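Local coordinates for protein alpha-galactosidase (Lactobacillus brevis, PDB 3MI6) that probably hydrolyses terminal, non-reducing alpha-D-galactose residues from alpha-galactosides, as a member of glycosyl hydrolase family 36, at residues Val365-Trp370 with Gly410-Pro415. Numbering follows the deposited sequence.
Sequences VLDDGW and GLWFEP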
loop_
_atom_site.group_PDB
_atom_site.type_symbol
_atom_site.label_atom_id
_atom_site.label_comp_id
_atom_site.label_asym_id
_atom_site.label_seq_id
_atom_site.Cartn_x
_atom_site.Cartn_y
_atom_site.Cartn_z
ATOM N N VAL D 365 41.511 -20.602 -16.813
ATOM C CA VAL D 365 40.571 -20.603 -17.937
ATOM C C VAL D 365 40.893 -19.540 -18.990
ATOM O O VAL D 365 40.600 -18.362 -18.794
ATOM C CB VAL D 365 39.122 -20.347 -17.488
ATOM C CG1 VAL D 365 38.204 -20.503 -18.661
ATOM C CG2 VAL D 365 38.721 -21.281 -16.366
ATOM N N LEU D 366 41.476 -19.960 -20.109
ATOM C CA LEU D 366 41.746 -19.053 -21.207
ATOM C C LEU D 366 40.420 -18.621 -21.856
ATOM O O LEU D 366 39.615 -19.472 -22.255
ATOM C CB LEU D 366 42.634 -19.763 -22.213
ATOM C CG LEU D 366 42.969 -19.059 -23.519
ATOM C CD1 LEU D 366 43.729 -17.801 -23.241
ATOM C CD2 LEU D 366 43.771 -19.997 -24.410
ATOM N N ASP D 367 40.177 -17.312 -21.948
ATOM C CA ASP D 367 38.895 -16.827 -22.468
ATOM C C ASP D 367 39.001 -16.419 -23.933
ATOM O O ASP D 367 39.858 -16.913 -24.666
ATOM C CB ASP D 367 38.337 -15.668 -21.617
ATOM C CG ASP D 367 36.790 -15.651 -21.556
ATOM O OD1 ASP D 367 36.208 -16.319 -20.664
ATOM O OD2 ASP D 367 36.162 -14.950 -22.382
ATOM N N ASP D 368 38.120 -15.511 -24.340
ATOM C CA ASP D 368 37.985 -15.098 -25.726
ATOM C C ASP D 368 39.320 -14.626 -26.296
ATOM O O ASP D 368 40.042 -13.869 -25.647
ATOM C CB ASP D 368 36.934 -13.978 -25.822
ATOM C CG ASP D 368 36.388 -13.783 -27.233
ATOM O OD1 ASP D 368 37.071 -14.121 -28.217
ATOM O OD2 ASP D 368 35.264 -13.272 -27.354
ATOM N N GLY D 369 39.651 -15.090 -27.499
ATOM C CA GLY D 369 40.797 -14.570 -28.222
ATOM C C GLY D 369 41.819 -15.577 -28.719
ATOM O O GLY D 369 42.738 -15.217 -29.442
ATOM N N TRP D 370 41.668 -16.841 -28.356
ATOM C CA TRP D 370 42.704 -17.822 -28.656
ATOM C C TRP D 370 42.635 -18.404 -30.072
ATOM O O TRP D 370 43.596 -19.009 -30.558
ATOM C CB TRP D 370 42.664 -18.955 -27.630
ATOM C CG TRP D 370 41.377 -19.701 -27.632
ATOM C CD1 TRP D 370 40.276 -19.416 -26.895
ATOM C CD2 TRP D 370 41.054 -20.846 -28.414
ATOM N NE1 TRP D 370 39.283 -20.315 -27.162
ATOM C CE2 TRP D 370 39.735 -21.207 -28.095
ATOM C CE3 TRP D 370 41.750 -21.601 -29.353
ATOM C CZ2 TRP D 370 39.093 -22.297 -28.680
ATOM C CZ3 TRP D 370 41.116 -22.682 -29.935
ATOM C CH2 TRP D 370 39.801 -23.023 -29.595
ATOM N N GLY D 410 40.977 -24.817 -18.687
ATOM C CA GLY D 410 39.699 -24.661 -19.348
ATOM C C GLY D 410 39.805 -23.595 -20.410
ATOM O O GLY D 410 40.691 -22.733 -20.335
ATOM N N LEU D 411 38.924 -23.663 -21.408
ATOM C CA LEU D 411 38.875 -22.634 -22.442
ATOM C C LEU D 411 37.464 -22.333 -22.941
ATOM O O LEU D 411 36.526 -23.075 -22.685
ATOM C CB LEU D 411 39.845 -22.931 -23.608
ATOM C CG LEU D 411 39.486 -23.924 -24.719
ATOM C CD1 LEU D 411 38.526 -23.287 -25.679
ATOM C CD2 LEU D 411 40.721 -24.370 -25.479
ATOM N N TRP D 412 37.361 -21.234 -23.677
ATOM C CA TRP D 412 36.114 -20.573 -24.034
ATOM C C TRP D 412 35.748 -20.842 -25.500
ATOM O O TRP D 412 36.540 -20.608 -26.409
ATOM C CB TRP D 412 36.331 -19.071 -23.799
ATOM C CG TRP D 412 35.224 -18.135 -24.140
ATOM C CD1 TRP D 412 34.406 -17.502 -23.262
ATOM C CD2 TRP D 412 34.854 -17.659 -25.447
ATOM N NE1 TRP D 412 33.534 -16.678 -23.931
ATOM C CE2 TRP D 412 33.787 -16.756 -25.275
ATOM C CE3 TRP D 412 35.315 -17.917 -26.746
ATOM C CZ2 TRP D 412 33.160 -16.115 -26.353
ATOM C CZ3 TRP D 412 34.699 -17.276 -27.810
ATOM C CH2 TRP D 412 33.634 -16.388 -27.610
ATOM N N PHE D 413 34.551 -21.357 -25.722
ATOM C CA PHE D 413 33.987 -21.424 -27.058
ATOM C C PHE D 413 32.707 -20.592 -27.104
ATOM O O PHE D 413 32.082 -20.338 -26.067
ATOM C CB PHE D 413 33.623 -22.861 -27.420
ATOM C CG PHE D 413 34.797 -23.778 -27.553
ATOM C CD1 PHE D 413 35.411 -23.962 -28.781
ATOM C CD2 PHE D 413 35.273 -24.480 -26.456
ATOM C CE1 PHE D 413 36.493 -24.818 -28.905
ATOM C CE2 PHE D 413 36.346 -25.334 -26.572
ATOM C CZ PHE D 413 36.961 -25.503 -27.797
ATOM N N GLU D 414 32.317 -20.187 -28.313
ATOM C CA GLU D 414 30.985 -19.641 -28.587
ATOM C C GLU D 414 30.487 -20.294 -29.871
ATOM O O GLU D 414 30.412 -19.645 -30.910
ATOM C CB GLU D 414 31.020 -18.109 -28.732
ATOM C CG GLU D 414 29.651 -17.422 -28.670
ATOM C CD GLU D 414 29.733 -15.903 -28.803
ATOM O OE1 GLU D 414 30.828 -15.336 -28.637
ATOM O OE2 GLU D 414 28.693 -15.266 -29.072
ATOM N N PRO D 415 30.143 -21.594 -29.790
ATOM C CA PRO D 415 29.833 -22.514 -30.899
ATOM C C PRO D 415 28.763 -22.018 -31.860
ATOM O O PRO D 415 28.975 -22.014 -33.082
ATOM C CB PRO D 415 29.283 -23.745 -30.181
ATOM C CG PRO D 415 29.883 -23.695 -28.838
ATOM C CD PRO D 415 29.957 -22.244 -28.481
#
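W412 carries CG anti to its backbone N (chi1 177°), which lays the indole against D368 with CB over the middle of the six-membered ring, 4.1 Å from CB to its centroid, a CH-pi contact. D368, also with CG anti to the backbone N, runs alongside W412 and sends its carboxylate along the same ring, stacked with the planes 18° apart. D367 reaches the other end of the indole, its OD2 lying 3.2 Å from W412 CD1. That oxygen also accepts the backbone N-H of D368, which fixes D367's carboxylate against the D368 backbone, while K477 and N335 hold D367 OD1 and R374 forms a salt bridge with D368 OD2. Topologically, strands 363-366 and 408-413 are parallel neighbours in the eight-stranded TIM barrel: L366 N donates to G410 O at 2.9 Å, and the chain leaving the C-terminal end of strand 363-366 carries D367 and D368, predicted to bind substrate. The indole N-H of W412 is hydrogen-bonded to D479, the predicted nucleophile; a leucine in place of W412 would probably leave D479 without this donor and D368 without the ring it stacks on. W370 has CG between its backbone N and carbonyl carbon, bringing the NE1 edge to W412 O in a nearly straight bond (2.9 Å, 163°), in both the carbonyl plane and the ring plane. L411 CD2 covers one face of W370 by a CH-pi contact, 4.3 Å from the six-membered ring centroid. The edge of W370 meets the face of F413 in an offset edge-to-face pair with centroids 5.5 Å apart, and L411 and F413 also touch M467 of helix 454-471.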